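Local coordinates for leucine aminopeptidase 2 (Saccharomyces cerevisiae, PDB 2XQ0), which acts as a zinc-dependent aminopeptidase of the M1 family that preferentially cleaves di- and tripeptides and has low epoxide hydrolase activity in vitro, at residues S216-G220 with Q236-E240; F531-K535 with F566-K571; L54-H58 with S107-F112. All blocks are in the same frame, centred on the assembly; numbering follows the deposited sequence.

The three contacts follow one another along the chain without overlap, in the order contact 3, contact 1, contact 2. Contact 3 pairs strands 45-56 and 111-120 in the large mixed sheet of the N-terminal domain. Contact 1 sets edge strand 215-220 of the five-stranded mixed sheet against the last turn of helix 229-239. Contact 2 belongs to the helical C-terminal region. The centres of contacts 2 and 3 lie about 66 Å apart on opposite sides of the chain's centre; contact 1 is about 40 Å from contact 2 and about 46 Å from contact 3. Of the three, only contact 1 is near the annotated sites, its Phe239 side chain about 9 Å from that of the proton acceptor Glu302.

Contact 1: S216-G220 with Q236-E240; sequences SAPIG and QWEFE
Strand 215-220, at the edge of a five-stranded mixed sheet, packs against the last turn of helix 229-239, which follows the hairpin strand 223-227. Ile219 and Gly220 form a classic beta bulge opposite Ser223, with Ile219 at phi/psi -120/4; the closest CA pair is Ile219 with Glu240, 4.0 Å.

Apolar contact centres on Ile219 (chi1 p, chi2 t), whose CG2 lies 3.9 Å from Phe239 CB. Touching Val225 and Ile264 as well, Ile219 joins the helix to the sheet edge. The Phe239 side chain (chi1 m) touches Ile264 and Val266 and lies about 9 Å from that of Glu302 and about 12 Å from bound bestatin.

Polar contact comes from Gln236, whose extended side chain (chi1 and chi2 t) lets NE2 donate to Pro218 O at 3.0 Å and 157°; Ala217 CB packs 3.7 Å from the amide carbon CD of Gln236. A CA-H...O contact joins Glu240 CA to Ile219 O at 3.4 Å. Water 1 donates to Pro218 O at 2.8 Å and to Glu240 OE1 at 2.6 Å.

Contact 2: F531-K535 with F566-K571; sequences FDWAK and FQIFAK
A Schellman motif ends helix 557-569 in the helical C-terminal region, and the short 3-10 segment 533-535, just ahead of helix 537-546, packs against it. Lys571 leaves the helix with positive phi (46/47), and its N bonds to Ile568 O at 2.7 Å, one of the motif's two bonds back into the last turn; Ala570 N to Phe566 O, 2.9 Å, is a regular helical bond. The closest CA pair is Ala534 with Ala570, 4.1 Å.

Asp532, extended at -115/147, leads into the 3-10 turn; its OD1 lies 4.6 Å from Lys571 NZ, beyond salt-bridge range. Trp533 (chi1 m, chi2 100°) points toward the helix. The edge of Phe566 (chi1 t) meets the face of its five-membered ring in a T-shaped stack, with centroids 5.0 Å apart, planes at 70° and Phe566 CE1 3.7 Å from Trp533 CD2. Trp533 CB also touches Ala570 CB at 3.7 Å, and its NE1 donates to Leu518 O of helix 508-519. Ala534 CB lies 3.8 Å from Lys571 CD. The short side chains of Ala534 and Ala570 go with their close CA approach, and Ala534 CA makes a CA-H...O contact of 3.3 Å with Ala570 O, at 160°.

Contact 3: L54-H58 with S107-F112; sequences LKKLH and SCNDNF
The end of strand 45-56 pairs antiparallel with the start of strand 111-120. Leu54 and Phe112 form a hydrogen-bonded pair (CA-CA 5.5 Å), Lys55 and Asn111 a non-hydrogen-bonded one (4.4 Å). The first pair makes both backbone bonds: Leu54 N to Phe112 O at 2.9 Å, Phe112 N to Leu54 O at 3.0 Å. Asp110 O accepts from Lys56 N at 2.9 Å and, in a CA-H...O contact, from Lys55 CA at 3.4 Å. The Lys55 backbone bonds to Ala29 of strand 28-40, so strand 45-56 is paired on both edges.

Lys56 NZ, on an m, t, t, t chain, bonds weakly to Ser107 O at 3.4 Å. On the face carrying Lys55 and Asn111, water 2 accepts from Lys55 NZ at 2.9 Å and donates to Asn111 OD1 at 3.0 Å. On the other, Leu54 CB lies 4.1 Å from the Phe112 ring centroid (CH-pi).

In the N-terminal domain's mixed sheet, Leu54 touches Val30 of strand 28-40, Phe112 touches Ile81 of strand 74-81, and both touch Leu67 of strand 66-69.

Contact 1: S216-G220 with Q236-E240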
ATOM      1  N   SER A 216      -1.352   5.593 -23.378  1.00 30.05           N
ATOM      2  CA  SER A 216      -2.018   4.408 -22.885  1.00 28.66           C
ATOM      3  C   SER A 216      -2.040   3.293 -23.932  1.00 29.92           C
ATOM      4  O   SER A 216      -1.905   3.549 -25.137  1.00 23.59           O
ATOM      5  CB  SER A 216      -3.443   4.752 -22.476  1.00 30.17           C
ATOM      6  OG  SER A 216      -4.209   5.027 -23.625  1.00 34.06           O
ATOM      7  N   ALA A 217      -2.223   2.062 -23.458  1.00 26.49           N
ATOM      8  CA  ALA A 217      -2.223   0.866 -24.309  1.00 27.57           C
ATOM      9  C   ALA A 217      -3.062  -0.226 -23.654  1.00 28.80           C
ATOM     10  O   ALA A 217      -3.048  -0.386 -22.437  1.00 24.64           O
ATOM     11  CB  ALA A 217      -0.806   0.371 -24.526  1.00 25.91           C
ATOM     12  N   PRO A 218      -3.807  -0.982 -24.461  1.00 28.64           N
ATOM     13  CA  PRO A 218      -4.638  -2.032 -23.865  1.00 26.82           C
ATOM     14  C   PRO A 218      -3.834  -3.185 -23.277  1.00 28.34           C
ATOM     15  O   PRO A 218      -2.881  -3.653 -23.884  1.00 27.94           O
ATOM     16  CB  PRO A 218      -5.470  -2.525 -25.045  1.00 26.18           C
ATOM     17  CG  PRO A 218      -4.596  -2.214 -26.286  1.00 30.44           C
ATOM     18  CD  PRO A 218      -3.960  -0.896 -25.930  1.00 27.25           C
ATOM     19  N   ILE A 219      -4.220  -3.647 -22.092  1.00 28.02           N
ATOM     20  CA  ILE A 219      -3.585  -4.833 -21.521  1.00 22.13           C
ATOM     21  C   ILE A 219      -4.587  -5.949 -21.288  1.00 24.87           C
ATOM     22  O   ILE A 219      -4.243  -6.984 -20.739  1.00 28.94           O
ATOM     23  CB  ILE A 219      -2.851  -4.523 -20.201  1.00 22.14           C
ATOM     24  CG1 ILE A 219      -3.753  -3.704 -19.248  1.00 27.26           C
ATOM     25  CG2 ILE A 219      -1.566  -3.779 -20.489  1.00 22.80           C
ATOM     26  CD1 ILE A 219      -3.103  -3.375 -17.909  1.00 20.41           C
ATOM     27  N   GLY A 220      -5.826  -5.734 -21.707  1.00 29.09           N
ATOM     28  CA  GLY A 220      -6.852  -6.756 -21.593  1.00 26.31           C
ATOM     29  C   GLY A 220      -8.175  -6.202 -22.076  1.00 26.49           C
ATOM     30  O   GLY A 220      -8.260  -5.018 -22.382  1.00 27.39           O
ATOM     31  N   GLN A 236       3.066  -2.512 -21.242  1.00 29.03           N
ATOM     32  CA  GLN A 236       2.030  -3.312 -21.891  1.00 20.57           C
ATOM     33  C   GLN A 236       2.411  -4.782 -21.904  1.00 27.20           C
ATOM     34  O   GLN A 236       1.590  -5.664 -21.603  1.00 26.41           O
ATOM     35  CB  GLN A 236       1.750  -2.797 -23.308  1.00 25.69           C
ATOM     36  CG  GLN A 236       0.573  -3.478 -23.988  1.00 27.09           C
ATOM     37  CD  GLN A 236       0.404  -3.045 -25.428  1.00 33.64           C
ATOM     38  OE1 GLN A 236       1.348  -2.587 -26.063  1.00 35.30           O
ATOM     39  NE2 GLN A 236      -0.802  -3.181 -25.944  1.00 31.80           N
ATOM     40  N   TRP A 237       3.667  -5.062 -22.234  1.00 28.80           N
ATOM     41  CA  TRP A 237       4.097  -6.448 -22.307  1.00 25.41           C
ATOM     42  C   TRP A 237       4.051  -7.078 -20.919  1.00 27.54           C
ATOM     43  O   TRP A 237       3.699  -8.237 -20.769  1.00 28.67           O
ATOM     44  CB  TRP A 237       5.513  -6.559 -22.894  1.00 28.53           C
ATOM     45  CG  TRP A 237       5.962  -7.987 -23.029  1.00 37.25           C
ATOM     46  CD1 TRP A 237       5.772  -8.805 -24.107  1.00 40.16           C
ATOM     47  CD2 TRP A 237       6.665  -8.763 -22.053  1.00 31.95           C
ATOM     48  NE1 TRP A 237       6.313 -10.047 -23.858  1.00 40.87           N
ATOM     49  CE2 TRP A 237       6.875 -10.044 -22.606  1.00 33.26           C
ATOM     50  CE3 TRP A 237       7.148  -8.497 -20.766  1.00 30.07           C
ATOM     51  CZ2 TRP A 237       7.532 -11.059 -21.913  1.00 26.17           C
ATOM     52  CZ3 TRP A 237       7.802  -9.508 -20.075  1.00 35.93           C
ATOM     53  CH2 TRP A 237       7.992 -10.774 -20.656  1.00 35.59           C
ATOM     54  N   GLU A 238       4.392  -6.306 -19.898  1.00 26.44           N
ATOM     55  CA  GLU A 238       4.522  -6.873 -18.559  1.00 33.09           C
ATOM     56  C   GLU A 238       3.168  -7.315 -18.004  1.00 31.78           C
ATOM     57  O   GLU A 238       3.094  -8.271 -17.236  1.00 28.00           O
ATOM     58  CB  GLU A 238       5.204  -5.893 -17.601  1.00 37.59           C
ATOM     59  CG  GLU A 238       5.817  -6.541 -16.349  1.00 37.60           C
ATOM     60  CD  GLU A 238       7.283  -6.968 -16.558  1.00 39.97           C
ATOM     61  OE1 GLU A 238       7.872  -6.586 -17.587  1.00 37.86           O
ATOM     62  OE2 GLU A 238       7.843  -7.669 -15.688  1.00 38.05           O
ATOM     63  N   PHE A 239       2.094  -6.646 -18.428  1.00 29.42           N
ATOM     64  CA  PHE A 239       0.780  -6.836 -17.815  1.00 30.89           C
ATOM     65  C   PHE A 239      -0.209  -7.571 -18.703  1.00 28.78           C
ATOM     66  O   PHE A 239      -1.194  -8.128 -18.214  1.00 22.02           O
ATOM     67  CB  PHE A 239       0.161  -5.476 -17.465  1.00 24.69           C
ATOM     68  CG  PHE A 239       0.905  -4.722 -16.403  1.00 28.63           C
ATOM     69  CD1 PHE A 239       1.372  -5.366 -15.271  1.00 33.97           C
ATOM     70  CD2 PHE A 239       1.105  -3.359 -16.520  1.00 28.55           C
ATOM     71  CE1 PHE A 239       2.056  -4.664 -14.288  1.00 30.76           C
ATOM     72  CE2 PHE A 239       1.775  -2.658 -15.538  1.00 30.71           C
ATOM     73  CZ  PHE A 239       2.258  -3.315 -14.426  1.00 30.39           C
ATOM     74  N   GLU A 240       0.027  -7.536 -20.011  1.00 20.25           N
ATOM     75  CA  GLU A 240      -1.025  -7.914 -20.971  1.00 23.53           C
ATOM     76  C   GLU A 240      -1.310  -9.405 -20.987  1.00 28.06           C
ATOM     77  O   GLU A 240      -2.326  -9.829 -21.537  1.00 27.52           O
ATOM     78  CB  GLU A 240      -0.669  -7.491 -22.403  1.00 24.64           C
ATOM     79  CG  GLU A 240       0.467  -8.303 -22.987  1.00 23.73           C
ATOM     80  CD  GLU A 240       0.955  -7.786 -24.351  1.00 36.95           C
ATOM     81  OE1 GLU A 240       0.283  -6.937 -24.989  1.00 37.63           O
ATOM     82  OE2 GLU A 240       2.029  -8.236 -24.783  1.00 38.55           O
TER
HETATM   83  O   HOH W   1      -2.224  -6.094 -25.142  1.00 37.65           O

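Contact 2: F531-K535 with F566-K571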
ATOM      1  N   PHE A 531      28.761 -14.478  12.276  1.00124.96           N
ATOM      2  CA  PHE A 531      30.025 -14.116  11.631  1.00118.26           C
ATOM      3  C   PHE A 531      29.696 -13.288  10.399  1.00106.60           C
ATOM      4  O   PHE A 531      28.544 -13.226   9.980  1.00107.13           O
ATOM      5  CB  PHE A 531      30.817 -15.368  11.244  1.00119.01           C
ATOM      6  CG  PHE A 531      30.167 -16.182  10.162  1.00118.84           C
ATOM      7  CD1 PHE A 531      30.589 -16.080   8.843  1.00119.31           C
ATOM      8  CD2 PHE A 531      29.126 -17.044  10.460  1.00117.27           C
ATOM      9  CE1 PHE A 531      29.984 -16.827   7.846  1.00114.53           C
ATOM     10  CE2 PHE A 531      28.522 -17.791   9.469  1.00113.63           C
ATOM     11  CZ  PHE A 531      28.953 -17.681   8.162  1.00112.84           C
ATOM     12  N   ASP A 532      30.688 -12.642   9.810  1.00 95.47           N
ATOM     13  CA  ASP A 532      30.387 -11.832   8.636  1.00 83.16           C
ATOM     14  C   ASP A 532      31.036 -12.333   7.355  1.00 74.34           C
ATOM     15  O   ASP A 532      32.116 -12.932   7.362  1.00 72.66           O
ATOM     16  CB  ASP A 532      30.681 -10.342   8.866  1.00 79.72           C
ATOM     17  CG  ASP A 532      32.117 -10.082   9.269  1.00 89.14           C
ATOM     18  OD1 ASP A 532      32.588  -8.948   9.062  1.00 98.58           O
ATOM     19  OD2 ASP A 532      32.776 -11.010   9.782  1.00 89.82           O
ATOM     20  N   TRP A 533      30.316 -12.107   6.265  1.00 64.34           N
ATOM     21  CA  TRP A 533      30.797 -12.354   4.917  1.00 60.87           C
ATOM     22  C   TRP A 533      31.974 -11.456   4.547  1.00 65.33           C
ATOM     23  O   TRP A 533      32.697 -11.738   3.585  1.00 76.01           O
ATOM     24  CB  TRP A 533      29.657 -12.109   3.924  1.00 52.36           C
ATOM     25  CG  TRP A 533      28.703 -13.241   3.842  1.00 54.60           C
ATOM     26  CD1 TRP A 533      27.482 -13.339   4.448  1.00 56.75           C
ATOM     27  CD2 TRP A 533      28.885 -14.447   3.103  1.00 56.31           C
ATOM     28  NE1 TRP A 533      26.888 -14.538   4.123  1.00 50.13           N
ATOM     29  CE2 TRP A 533      27.736 -15.240   3.303  1.00 53.62           C
ATOM     30  CE3 TRP A 533      29.913 -14.938   2.288  1.00 60.35           C
ATOM     31  CZ2 TRP A 533      27.587 -16.497   2.720  1.00 45.86           C
ATOM     32  CZ3 TRP A 533      29.761 -16.183   1.709  1.00 52.46           C
ATOM     33  CH2 TRP A 533      28.607 -16.949   1.926  1.00 51.58           C
ATOM     34  N   ALA A 534      32.166 -10.367   5.293  1.00 53.21           N
ATOM     35  CA  ALA A 534      33.262  -9.467   4.985  1.00 59.76           C
ATOM     36  C   ALA A 534      34.601 -10.199   4.993  1.00 72.35           C
ATOM     37  O   ALA A 534      35.531  -9.806   4.289  1.00 77.91           O
ATOM     38  CB  ALA A 534      33.287  -8.285   5.952  1.00 67.17           C
ATOM     39  N   LYS A 535      34.689 -11.280   5.766  1.00 74.43           N
ATOM     40  CA  LYS A 535      35.963 -11.960   5.979  1.00 74.07           C
ATOM     41  C   LYS A 535      36.173 -13.133   5.022  1.00 71.43           C
ATOM     42  O   LYS A 535      37.155 -13.870   5.130  1.00 68.64           O
ATOM     43  CB  LYS A 535      36.094 -12.406   7.439  1.00 81.72           C
ATOM     44  CG  LYS A 535      34.881 -13.150   7.982  1.00 87.68           C
ATOM     45  CD  LYS A 535      35.070 -13.561   9.441  1.00 94.03           C
ATOM     46  CE  LYS A 535      33.924 -14.450   9.919  1.00 92.92           C
ATOM     47  NZ  LYS A 535      34.108 -14.920  11.320  1.00 95.25           N
ATOM     48  N   PHE A 566      23.518  -7.868  -0.086  1.00 49.18           N
ATOM     49  CA  PHE A 566      24.519  -8.903   0.164  1.00 41.08           C
ATOM     50  C   PHE A 566      25.913  -8.321   0.002  1.00 54.51           C
ATOM     51  O   PHE A 566      26.812  -8.620   0.788  1.00 56.25           O
ATOM     52  CB  PHE A 566      24.378 -10.092  -0.767  1.00 43.11           C
ATOM     53  CG  PHE A 566      25.496 -11.088  -0.628  1.00 46.19           C
ATOM     54  CD1 PHE A 566      25.556 -11.931   0.478  1.00 43.99           C
ATOM     55  CD2 PHE A 566      26.492 -11.174  -1.590  1.00 49.57           C
ATOM     56  CE1 PHE A 566      26.588 -12.859   0.611  1.00 45.59           C
ATOM     57  CE2 PHE A 566      27.529 -12.101  -1.462  1.00 49.24           C
ATOM     58  CZ  PHE A 566      27.574 -12.941  -0.358  1.00 43.21           C
ATOM     59  N   GLN A 567      26.086  -7.495  -1.028  1.00 55.17           N
ATOM     60  CA  GLN A 567      27.367  -6.864  -1.294  1.00 55.92           C
ATOM     61  C   GLN A 567      27.805  -6.019  -0.107  1.00 60.44           C
ATOM     62  O   GLN A 567      28.993  -5.983   0.232  1.00 63.16           O
ATOM     63  CB  GLN A 567      27.305  -6.023  -2.572  1.00 50.82           C
ATOM     64  CG  GLN A 567      27.407  -6.846  -3.849  1.00 58.20           C
ATOM     65  CD  GLN A 567      27.233  -6.010  -5.101  1.00 66.34           C
ATOM     66  OE1 GLN A 567      27.074  -4.791  -5.031  1.00 76.16           O
ATOM     67  NE2 GLN A 567      27.256  -6.662  -6.257  1.00 64.17           N
ATOM     68  N   ILE A 568      26.845  -5.357   0.533  1.00 53.48           N
ATOM     69  CA  ILE A 568      27.137  -4.504   1.686  1.00 59.12           C
ATOM     70  C   ILE A 568      27.469  -5.342   2.922  1.00 59.90           C
ATOM     71  O   ILE A 568      28.453  -5.085   3.614  1.00 58.13           O
ATOM     72  CB  ILE A 568      25.961  -3.554   2.010  1.00 61.55           C
ATOM     73  CG1 ILE A 568      25.708  -2.592   0.842  1.00 58.39           C
ATOM     74  CG2 ILE A 568      26.233  -2.783   3.291  1.00 67.71           C
ATOM     75  CD1 ILE A 568      26.946  -1.852   0.382  1.00 55.43           C
ATOM     76  N   PHE A 569      26.636  -6.341   3.189  1.00 60.73           N
ATOM     77  CA  PHE A 569      26.854  -7.269   4.296  1.00 58.67           C
ATOM     78  C   PHE A 569      28.219  -7.951   4.185  1.00 68.56           C
ATOM     79  O   PHE A 569      28.815  -8.346   5.191  1.00 68.56           O
ATOM     80  CB  PHE A 569      25.727  -8.312   4.343  1.00 49.77           C
ATOM     81  CG  PHE A 569      24.633  -7.979   5.319  1.00 57.37           C
ATOM     82  CD1 PHE A 569      23.689  -7.003   5.019  1.00 62.23           C
ATOM     83  CD2 PHE A 569      24.546  -8.639   6.539  1.00 57.54           C
ATOM     84  CE1 PHE A 569      22.680  -6.695   5.917  1.00 57.18           C
ATOM     85  CE2 PHE A 569      23.539  -8.333   7.442  1.00 53.97           C
ATOM     86  CZ  PHE A 569      22.606  -7.359   7.134  1.00 55.71           C
ATOM     87  N   ALA A 570      28.702  -8.071   2.949  1.00 66.48           N
ATOM     88  CA  ALA A 570      30.016  -8.631   2.663  1.00 59.64           C
ATOM     89  C   ALA A 570      31.073  -7.534   2.530  1.00 59.86           C
ATOM     90  O   ALA A 570      32.247  -7.811   2.295  1.00 57.71           O
ATOM     91  CB  ALA A 570      29.966  -9.485   1.395  1.00 54.57           C
ATOM     92  N   LYS A 571      30.647  -6.287   2.684  1.00 66.14           N
ATOM     93  CA  LYS A 571      31.565  -5.158   2.619  1.00 76.96           C
ATOM     94  C   LYS A 571      32.528  -5.249   1.428  1.00 79.22           C
ATOM     95  O   LYS A 571      33.739  -5.065   1.581  1.00 82.51           O
ATOM     96  CB  LYS A 571      32.350  -5.031   3.932  1.00 78.00           C
ATOM     97  CG  LYS A 571      31.484  -4.751   5.152  1.00 78.95           C
ATOM     98  CD  LYS A 571      32.328  -4.610   6.412  1.00 81.89           C
ATOM     99  CE  LYS A 571      31.479  -4.173   7.595  1.00 76.53           C
ATOM    100  NZ  LYS A 571      30.370  -5.137   7.844  1.00 65.81           N
TER

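Contact 3: L54-H58 with S107-F112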
ATOM      1  N   LEU A  54     -25.549  17.314   0.447  1.00 35.71           N
ATOM      2  CA  LEU A  54     -25.580  16.781   1.808  1.00 34.25           C
ATOM      3  C   LEU A  54     -26.991  16.653   2.357  1.00 34.96           C
ATOM      4  O   LEU A  54     -27.922  17.305   1.874  1.00 41.19           O
ATOM      5  CB  LEU A  54     -24.762  17.666   2.749  1.00 27.26           C
ATOM      6  CG  LEU A  54     -23.287  17.896   2.439  1.00 30.53           C
ATOM      7  CD1 LEU A  54     -22.665  18.774   3.526  1.00 32.78           C
ATOM      8  CD2 LEU A  54     -22.557  16.566   2.322  1.00 30.68           C
ATOM      9  N   LYS A  55     -27.139  15.814   3.381  1.00 33.16           N
ATOM     10  CA  LYS A  55     -28.394  15.716   4.110  1.00 36.98           C
ATOM     11  C   LYS A  55     -28.136  15.726   5.611  1.00 39.56           C
ATOM     12  O   LYS A  55     -27.382  14.897   6.128  1.00 35.54           O
ATOM     13  CB  LYS A  55     -29.174  14.464   3.706  1.00 42.78           C
ATOM     14  CG  LYS A  55     -30.526  14.306   4.403  1.00 47.00           C
ATOM     15  CD  LYS A  55     -31.376  13.219   3.742  1.00 56.89           C
ATOM     16  CE  LYS A  55     -30.657  11.868   3.723  1.00 68.19           C
ATOM     17  NZ  LYS A  55     -31.394  10.822   2.944  1.00 73.47           N
ATOM     18  N   LYS A  56     -28.755  16.678   6.304  1.00 34.65           N
ATOM     19  CA  LYS A  56     -28.684  16.742   7.757  1.00 41.52           C
ATOM     20  C   LYS A  56     -29.344  15.500   8.339  1.00 50.69           C
ATOM     21  O   LYS A  56     -30.455  15.138   7.949  1.00 53.25           O
ATOM     22  CB  LYS A  56     -29.412  17.982   8.288  1.00 44.94           C
ATOM     23  CG  LYS A  56     -28.962  19.307   7.692  1.00 45.05           C
ATOM     24  CD  LYS A  56     -29.702  20.479   8.337  1.00 44.29           C
ATOM     25  CE  LYS A  56     -29.478  21.779   7.576  1.00 43.47           C
ATOM     26  NZ  LYS A  56     -29.997  22.950   8.337  1.00 46.19           N
ATOM     27  N   LEU A  57     -28.656  14.848   9.269  1.00 45.72           N
ATOM     28  CA  LEU A  57     -29.220  13.709   9.972  1.00 39.62           C
ATOM     29  C   LEU A  57     -29.752  14.175  11.334  1.00 58.94           C
ATOM     30  O   LEU A  57     -29.226  15.119  11.932  1.00 56.04           O
ATOM     31  CB  LEU A  57     -28.173  12.603  10.130  1.00 41.81           C
ATOM     32  CG  LEU A  57     -27.468  12.100   8.855  1.00 37.20           C
ATOM     33  CD1 LEU A  57     -26.465  11.013   9.195  1.00 41.31           C
ATOM     34  CD2 LEU A  57     -28.465  11.587   7.830  1.00 41.41           C
ATOM     35  N   HIS A  58     -30.817  13.539  11.810  1.00 73.30           N
ATOM     36  CA  HIS A  58     -31.387  13.898  13.106  1.00 84.59           C
ATOM     37  C   HIS A  58     -31.574  12.654  13.967  1.00 86.11           C
ATOM     38  O   HIS A  58     -31.320  12.675  15.170  1.00 90.50           O
ATOM     39  CB  HIS A  58     -32.723  14.638  12.943  1.00 93.71           C
ATOM     40  CG  HIS A  58     -32.600  16.002  12.335  1.00 99.55           C
ATOM     41  ND1 HIS A  58     -33.020  16.286  11.052  1.00100.22           N
ATOM     42  CD2 HIS A  58     -32.115  17.164  12.836  1.00103.66           C
ATOM     43  CE1 HIS A  58     -32.796  17.561  10.789  1.00100.22           C
ATOM     44  NE2 HIS A  58     -32.246  18.117  11.853  1.00102.04           N
ATOM     45  N   SER A 107     -28.944  27.024   6.117  1.00 77.11           N
ATOM     46  CA  SER A 107     -29.747  26.466   5.034  1.00 71.56           C
ATOM     47  C   SER A 107     -31.127  26.085   5.547  1.00 75.13           C
ATOM     48  O   SER A 107     -31.284  25.650   6.689  1.00 67.94           O
ATOM     49  CB  SER A 107     -29.062  25.249   4.410  1.00 66.35           C
ATOM     50  OG  SER A 107     -28.997  24.169   5.323  1.00 59.22           O
ATOM     51  N   CYS A 108     -32.128  26.252   4.691  1.00 84.62           N
ATOM     52  CA  CYS A 108     -33.514  26.071   5.094  1.00 86.06           C
ATOM     53  C   CYS A 108     -33.884  24.602   5.273  1.00 80.63           C
ATOM     54  O   CYS A 108     -34.542  24.236   6.249  1.00 81.99           O
ATOM     55  CB  CYS A 108     -34.451  26.745   4.089  1.00 87.22           C
ATOM     56  SG  CYS A 108     -34.284  28.550   4.011  1.00 94.03           S
ATOM     57  N   ASN A 109     -33.448  23.758   4.344  1.00 63.91           N
ATOM     58  CA  ASN A 109     -33.884  22.364   4.333  1.00 65.35           C
ATOM     59  C   ASN A 109     -32.840  21.367   4.800  1.00 61.42           C
ATOM     60  O   ASN A 109     -31.656  21.689   4.893  1.00 61.28           O
ATOM     61  CB  ASN A 109     -34.373  21.977   2.941  1.00 70.68           C
ATOM     62  CG  ASN A 109     -35.497  22.866   2.464  1.00 77.74           C
ATOM     63  OD1 ASN A 109     -36.663  22.478   2.495  1.00 81.76           O
ATOM     64  ND2 ASN A 109     -35.155  24.075   2.033  1.00 77.07           N
ATOM     65  N   ASP A 110     -33.294  20.151   5.094  1.00 61.28           N
ATOM     66  CA  ASP A 110     -32.400  19.074   5.510  1.00 59.54           C
ATOM     67  C   ASP A 110     -31.426  18.720   4.397  1.00 48.82           C
ATOM     68  O   ASP A 110     -30.248  18.461   4.656  1.00 47.13           O
ATOM     69  CB  ASP A 110     -33.189  17.835   5.930  1.00 65.22           C
ATOM     70  CG  ASP A 110     -33.740  17.944   7.338  1.00 76.43           C
ATOM     71  OD1 ASP A 110     -33.673  19.047   7.930  1.00 81.66           O
ATOM     72  OD2 ASP A 110     -34.239  16.921   7.854  1.00 77.19           O
ATOM     73  N   ASN A 111     -31.928  18.709   3.162  1.00 45.27           N
ATOM     74  CA  ASN A 111     -31.100  18.508   1.978  1.00 51.62           C
ATOM     75  C   ASN A 111     -30.577  19.842   1.465  1.00 51.86           C
ATOM     76  O   ASN A 111     -31.344  20.799   1.313  1.00 41.89           O
ATOM     77  CB  ASN A 111     -31.884  17.804   0.866  1.00 52.10           C
ATOM     78  CG  ASN A 111     -32.086  16.334   1.136  1.00 53.55           C
ATOM     79  OD1 ASN A 111     -31.444  15.485   0.517  1.00 59.23           O
ATOM     80  ND2 ASN A 111     -32.981  16.021   2.064  1.00 54.17           N
ATOM     81  N   PHE A 112     -29.274  19.912   1.200  1.00 42.49           N
ATOM     82  CA  PHE A 112     -28.676  21.171   0.768  1.00 33.46           C
ATOM     83  C   PHE A 112     -27.386  20.945  -0.015  1.00 40.70           C
ATOM     84  O   PHE A 112     -26.808  19.852   0.008  1.00 42.48           O
ATOM     85  CB  PHE A 112     -28.467  22.125   1.958  1.00 38.74           C
ATOM     86  CG  PHE A 112     -27.440  21.644   2.973  1.00 40.98           C
ATOM     87  CD1 PHE A 112     -26.135  22.115   2.936  1.00 34.71           C
ATOM     88  CD2 PHE A 112     -27.789  20.746   3.972  1.00 41.49           C
ATOM     89  CE1 PHE A 112     -25.190  21.702   3.872  1.00 34.27           C
ATOM     90  CE2 PHE A 112     -26.848  20.320   4.917  1.00 41.74           C
ATOM     91  CZ  PHE A 112     -25.540  20.799   4.864  1.00 29.30           C
TER
HETATM   92  O   HOH W   2     -31.790  12.470   0.574  1.00 52.36           O